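PDB 1MZB: ferric uptake regulation protein from Pseudomonas aeruginosa, which probably binds DNA as an iron-responsive dimer and controls the genes of iron uptake, with zinc ions bound in this structure. Local coordinates for residues A12-T17 with E64-V69; C94-E99 with Y131-K136. All coordinates share one frame; numbering follows the deposited sequence.

Both contacts lie at the surface and join short runs of chain beyond or at the ends of regular elements, yet they differ in chemistry. Interaction 1 belongs to the helical N-terminal part, where the ends of helices 4-11 and 53-66 meet mainly through the methyl groups of alanines and the branched ends of leucines. Interaction 2 sits on the other side of the chain's centre, at the end of the mixed sheet, where strands 90-94 and 129-132 run out; there a parallel strand pair ends in a backbone hydrogen bond, a water bridge and a two-pronged salt bridge. Interactions 1 and 2 share no helix or strand, and their centres are 34 Å apart.

Interaction 1: A12-T17 with E64-V69; sequences AGLKVT and EAAGLV
Two helix C-termini, each closed by a Schellman motif, meet here in the helical DNA-binding part expected of a Fur-family regulator: Ala-12 and Leu-14, just past helix 4-11, touch Ala-66 and Leu-68 at the end of helix 53-66. Ala-12 CB points toward the 64-69 segment and lies 3.9 Å from Ala-66 CB, methyl against methyl. Alanine suits both places, since its short side chain allows the two backbones to approach until the CA atoms of Ala-12 and Ala-66 are 5.6 Å apart. The same Ala-12 methyl also rests on the branch of the second leucine, CB to Leu-68 CG 4.0 Å. Leu-14 adds a second touch on Ala-66 with one branch: chi1 (-57°) sets CG beside the backbone N, and chi2 (-177°) extends CD1 to 3.9 Å from Ala-66 CB. The Ala-66 methyl is thus touched by both Ala-12 and Leu-14. A looser approach, Leu-14 CD1 to Leu-68 CD1 at 4.4 Å, completes the apolar patch, where leucine supplies the reach that alanine lacks. The glycines serve the turns instead of the interface. Gly-13 has a positive phi, which favours glycine; at Gly-67 a CB would also be jammed against the carbonyl O of Ala-66. After each glycine the next residue, a leucine, points toward the other segment. At the second end, Gly-67 N bonds to Glu-64 O at 3.1 Å. The patch continues onto helix 53-66 itself, where Leu-14 and Leu-68 both touch Phe-63, while Leu-68 also meets Leu-9 of helix 4-11. Beyond Leu-14, which lies on Arg-20, the chain enters helix 18-28 with Thr-17 as N-cap; beyond Leu-68 it passes into strand 69-72.

Interaction 2: C94-E99 with Y131-K136; sequences CVDTGE and YVRKKK
Arg-133 starts with CG anti to the backbone N (chi1 175°) and bends at chi3, while Asp-96 holds CG anti to its carbonyl carbon (chi1 -67°), and the guanidinium takes the carboxylate side-on in a salt bridge. Arg-133 NE gives a nearly straight bond to Asp-96 OD2 at 2.6 Å, and NH2 reaches OD1 at 3.1 Å, both on the syn side but tilted somewhat out of the carboxylate plane; the two planes are 26° apart. Val-95 packs against the same arginine: its CG2 lies over one face of the guanidinium, 3.6 Å from Arg-133 NH2, and CG1 packs on Tyr-131 CB at 3.6 Å. A branched, compact valine can serve both neighbours at once. Cys-94, ending strand 90-94, pairs in parallel with Val-132 of strand 129-132, an outer strand of the mixed sheet, and Val-95 N donates to Val-132 O at 3.0 Å. That oxygen also takes a bond from a water, which accepts from Asp-96 N at 3.0 Å, extending the link into the turn. Within the turn, Thr-97 OG1 accepts from Glu-99 N in an ST turn. Two separate N-H donors on one arginine fix the carboxylate's rotation, and the opposite charges would favour both groups staying ionised at this exposed sheet end.

Interaction 1: A12-T17 with E64-V69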
loop_
_atom_site.group_PDB
_atom_site.type_symbol
_atom_site.label_atom_id
_atom_site.label_comp_id
_atom_site.label_asym_id
_atom_site.label_seq_id
_atom_site.Cartn_x
_atom_site.Cartn_y
_atom_site.Cartn_z
ATOM N N ALA A 12 -1.276 -2.900 21.002
ATOM C CA ALA A 12 -0.492 -4.120 20.808
ATOM C C ALA A 12 -0.146 -4.828 22.118
ATOM O O ALA A 12 0.711 -5.710 22.143
ATOM C CB ALA A 12 0.793 -3.796 20.037
ATOM N N GLY A 13 -0.819 -4.446 23.203
ATOM C CA GLY A 13 -0.570 -5.066 24.494
ATOM C C GLY A 13 0.846 -4.904 24.998
ATOM O O GLY A 13 1.365 -5.758 25.733
ATOM N N LEU A 14 1.472 -3.798 24.613
ATOM C CA LEU A 14 2.844 -3.515 25.010
ATOM C C LEU A 14 2.950 -2.219 25.801
ATOM O O LEU A 14 2.487 -1.169 25.354
ATOM C CB LEU A 14 3.738 -3.411 23.774
ATOM C CG LEU A 14 3.757 -4.624 22.837
ATOM C CD1 LEU A 14 4.771 -4.360 21.715
ATOM C CD2 LEU A 14 4.135 -5.888 23.616
ATOM N N LYS A 15 3.571 -2.297 26.975
ATOM C CA LYS A 15 3.735 -1.124 27.825
ATOM C C LYS A 15 4.583 -0.104 27.089
ATOM O O LYS A 15 5.483 -0.471 26.333
ATOM C CB LYS A 15 4.401 -1.516 29.140
ATOM N N VAL A 16 4.299 1.177 27.310
ATOM C CA VAL A 16 5.035 2.253 26.658
ATOM C C VAL A 16 6.363 2.509 27.349
ATOM O O VAL A 16 6.395 2.797 28.544
ATOM C CB VAL A 16 4.213 3.549 26.656
ATOM C CG1 VAL A 16 5.038 4.697 26.098
ATOM C CG2 VAL A 16 2.946 3.350 25.824
ATOM N N THR A 17 7.458 2.407 26.596
ATOM C CA THR A 17 8.794 2.627 27.135
ATOM C C THR A 17 9.607 3.462 26.172
ATOM O O THR A 17 9.323 3.526 24.973
ATOM C CB THR A 17 9.563 1.310 27.355
ATOM O OG1 THR A 17 9.889 0.733 26.079
ATOM C CG2 THR A 17 8.728 0.329 28.153
ATOM N N GLU A 64 7.380 -7.581 16.345
ATOM C CA GLU A 64 6.987 -8.570 15.373
ATOM C C GLU A 64 5.904 -9.505 15.924
ATOM O O GLU A 64 4.911 -9.794 15.255
ATOM C CB GLU A 64 8.211 -9.383 14.969
ATOM C CG GLU A 64 7.918 -10.416 13.929
ATOM C CD GLU A 64 8.455 -11.753 14.359
ATOM O OE1 GLU A 64 9.683 -11.980 14.199
ATOM O OE2 GLU A 64 7.649 -12.558 14.904
ATOM N N ALA A 65 6.132 -9.991 17.124
ATOM C CA ALA A 65 5.196 -10.912 17.772
ATOM C C ALA A 65 3.840 -10.250 17.985
ATOM O O ALA A 65 2.784 -10.896 17.864
ATOM C CB ALA A 65 5.765 -11.352 19.088
ATOM N N ALA A 66 3.891 -8.963 18.297
ATOM C CA ALA A 66 2.707 -8.153 18.545
ATOM C C ALA A 66 1.957 -7.787 17.283
ATOM O O ALA A 66 0.792 -7.387 17.345
ATOM C CB ALA A 66 3.118 -6.879 19.305
ATOM N N GLY A 67 2.613 -7.906 16.135
ATOM C CA GLY A 67 1.956 -7.562 14.895
ATOM C C GLY A 67 2.224 -6.142 14.421
ATOM O O GLY A 67 1.674 -5.729 13.405
ATOM N N LEU A 68 3.045 -5.393 15.138
ATOM C CA LEU A 68 3.366 -4.038 14.692
ATOM C C LEU A 68 4.346 -4.092 13.505
ATOM O O LEU A 68 4.401 -3.167 12.695
ATOM C CB LEU A 68 4.010 -3.250 15.817
ATOM C CG LEU A 68 3.024 -2.845 16.907
ATOM C CD1 LEU A 68 3.796 -2.135 18.009
ATOM C CD2 LEU A 68 1.944 -1.933 16.291
ATOM N N VAL A 69 5.164 -5.138 13.442
ATOM C CA VAL A 69 6.095 -5.256 12.297
ATOM C C VAL A 69 6.050 -6.680 11.776
ATOM O O VAL A 69 5.561 -7.575 12.467
ATOM C CB VAL A 69 7.586 -4.901 12.635
ATOM C CG1 VAL A 69 7.676 -3.539 13.306
ATOM C CG2 VAL A 69 8.247 -5.976 13.438
#

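Interaction 2: C94-E99 with Y131-K136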
loop_
_atom_site.group_PDB
_atom_site.type_symbol
_atom_site.label_atom_id
_atom_site.label_comp_id
_atom_site.label_asym_id
_atom_site.label_seq_id
_atom_site.Cartn_x
_atom_site.Cartn_y
_atom_site.Cartn_z
ATOM N N CYS A 94 15.610 -9.378 -6.290
ATOM C CA CYS A 94 16.599 -9.622 -7.345
ATOM C C CYS A 94 17.589 -10.593 -6.735
ATOM O O CYS A 94 18.341 -10.238 -5.835
ATOM C CB CYS A 94 17.291 -8.319 -7.722
ATOM S SG CYS A 94 16.167 -7.220 -8.557
ATOM N N VAL A 95 17.581 -11.825 -7.229
ATOM C CA VAL A 95 18.419 -12.843 -6.645
ATOM C C VAL A 95 19.889 -12.539 -6.699
ATOM O O VAL A 95 20.611 -12.837 -5.766
ATOM C CB VAL A 95 18.186 -14.241 -7.282
ATOM C CG1 VAL A 95 16.712 -14.633 -7.194
ATOM C CG2 VAL A 95 18.647 -14.253 -8.714
ATOM N N ASP A 96 20.327 -11.913 -7.781
ATOM C CA ASP A 96 21.752 -11.661 -7.917
ATOM C C ASP A 96 22.296 -10.500 -7.097
ATOM O O ASP A 96 23.445 -10.521 -6.665
ATOM C CB ASP A 96 22.070 -11.475 -9.411
ATOM C CG ASP A 96 21.863 -12.757 -10.206
ATOM O OD1 ASP A 96 22.038 -13.852 -9.628
ATOM O OD2 ASP A 96 21.529 -12.682 -11.417
ATOM N N THR A 97 21.462 -9.497 -6.865
ATOM C CA THR A 97 21.885 -8.316 -6.120
ATOM C C THR A 97 21.280 -8.160 -4.710
ATOM O O THR A 97 21.791 -7.394 -3.875
ATOM C CB THR A 97 21.531 -7.059 -6.895
ATOM O OG1 THR A 97 20.097 -6.894 -6.907
ATOM C CG2 THR A 97 22.035 -7.176 -8.344
ATOM N N GLY A 98 20.168 -8.841 -4.472
ATOM C CA GLY A 98 19.492 -8.714 -3.185
ATOM C C GLY A 98 18.518 -7.520 -3.179
ATOM O O GLY A 98 17.828 -7.320 -2.173
ATOM N N GLU A 99 18.413 -6.782 -4.293
ATOM C CA GLU A 99 17.511 -5.614 -4.343
ATOM C C GLU A 99 16.058 -6.084 -4.119
ATOM O O GLU A 99 15.617 -7.076 -4.713
ATOM C CB GLU A 99 17.576 -4.901 -5.696
ATOM C CG GLU A 99 16.796 -3.592 -5.703
ATOM C CD GLU A 99 16.620 -2.958 -7.087
ATOM O OE1 GLU A 99 17.372 -3.313 -8.026
ATOM O OE2 GLU A 99 15.730 -2.081 -7.221
ATOM N N TYR A 131 11.064 -14.207 -6.826
ATOM C CA TYR A 131 12.506 -14.071 -6.972
ATOM C C TYR A 131 12.736 -13.853 -8.439
ATOM O O TYR A 131 12.261 -14.628 -9.253
ATOM C CB TYR A 131 13.237 -15.317 -6.471
ATOM C CG TYR A 131 13.039 -15.523 -4.973
ATOM C CD1 TYR A 131 13.815 -14.823 -4.040
ATOM C CD2 TYR A 131 12.040 -16.378 -4.500
ATOM C CE1 TYR A 131 13.604 -14.974 -2.663
ATOM C CE2 TYR A 131 11.818 -16.530 -3.102
ATOM C CZ TYR A 131 12.611 -15.825 -2.215
ATOM O OH TYR A 131 12.427 -15.990 -0.859
ATOM N N VAL A 132 13.475 -12.800 -8.764
ATOM C CA VAL A 132 13.655 -12.454 -10.169
ATOM C C VAL A 132 15.080 -12.150 -10.603
ATOM O O VAL A 132 15.989 -11.987 -9.790
ATOM C CB VAL A 132 12.771 -11.260 -10.510
ATOM C CG1 VAL A 132 11.274 -11.603 -10.231
ATOM C CG2 VAL A 132 13.225 -10.026 -9.698
ATOM N N ARG A 133 15.248 -12.056 -11.917
ATOM C CA ARG A 133 16.562 -11.735 -12.485
ATOM C C ARG A 133 16.265 -10.886 -13.726
ATOM O O ARG A 133 15.306 -11.159 -14.419
ATOM C CB ARG A 133 17.285 -13.023 -12.881
ATOM C CG ARG A 133 18.624 -12.765 -13.597
ATOM C CD ARG A 133 19.409 -14.043 -13.820
ATOM N NE ARG A 133 20.052 -14.534 -12.602
ATOM C CZ ARG A 133 19.923 -15.776 -12.141
ATOM N NH1 ARG A 133 19.164 -16.650 -12.799
ATOM N NH2 ARG A 133 20.573 -16.155 -11.039
ATOM N N LYS A 134 17.053 -9.841 -13.979
ATOM C CA LYS A 134 16.819 -8.993 -15.152
ATOM C C LYS A 134 16.959 -9.840 -16.411
ATOM O O LYS A 134 17.939 -10.576 -16.559
ATOM C CB LYS A 134 17.817 -7.826 -15.179
ATOM N N LYS A 135 15.972 -9.745 -17.306
ATOM C CA LYS A 135 15.981 -10.510 -18.554
ATOM C C LYS A 135 17.214 -10.123 -19.347
ATOM O O LYS A 135 17.699 -10.889 -20.181
ATOM C CB LYS A 135 14.725 -10.218 -19.368
ATOM N N LYS A 136 17.715 -8.925 -19.063
ATOM C CA LYS A 136 18.903 -8.403 -19.721
ATOM C C LYS A 136 20.160 -8.998 -19.076
ATOM O O LYS A 136 20.723 -9.951 -19.674
ATOM C CB LYS A 136 18.922 -6.877 -19.613
ATOM O OXT LYS A 136 20.552 -8.525 -17.978
HETATM O O HOH W 1 18.683 -10.221 -9.663
#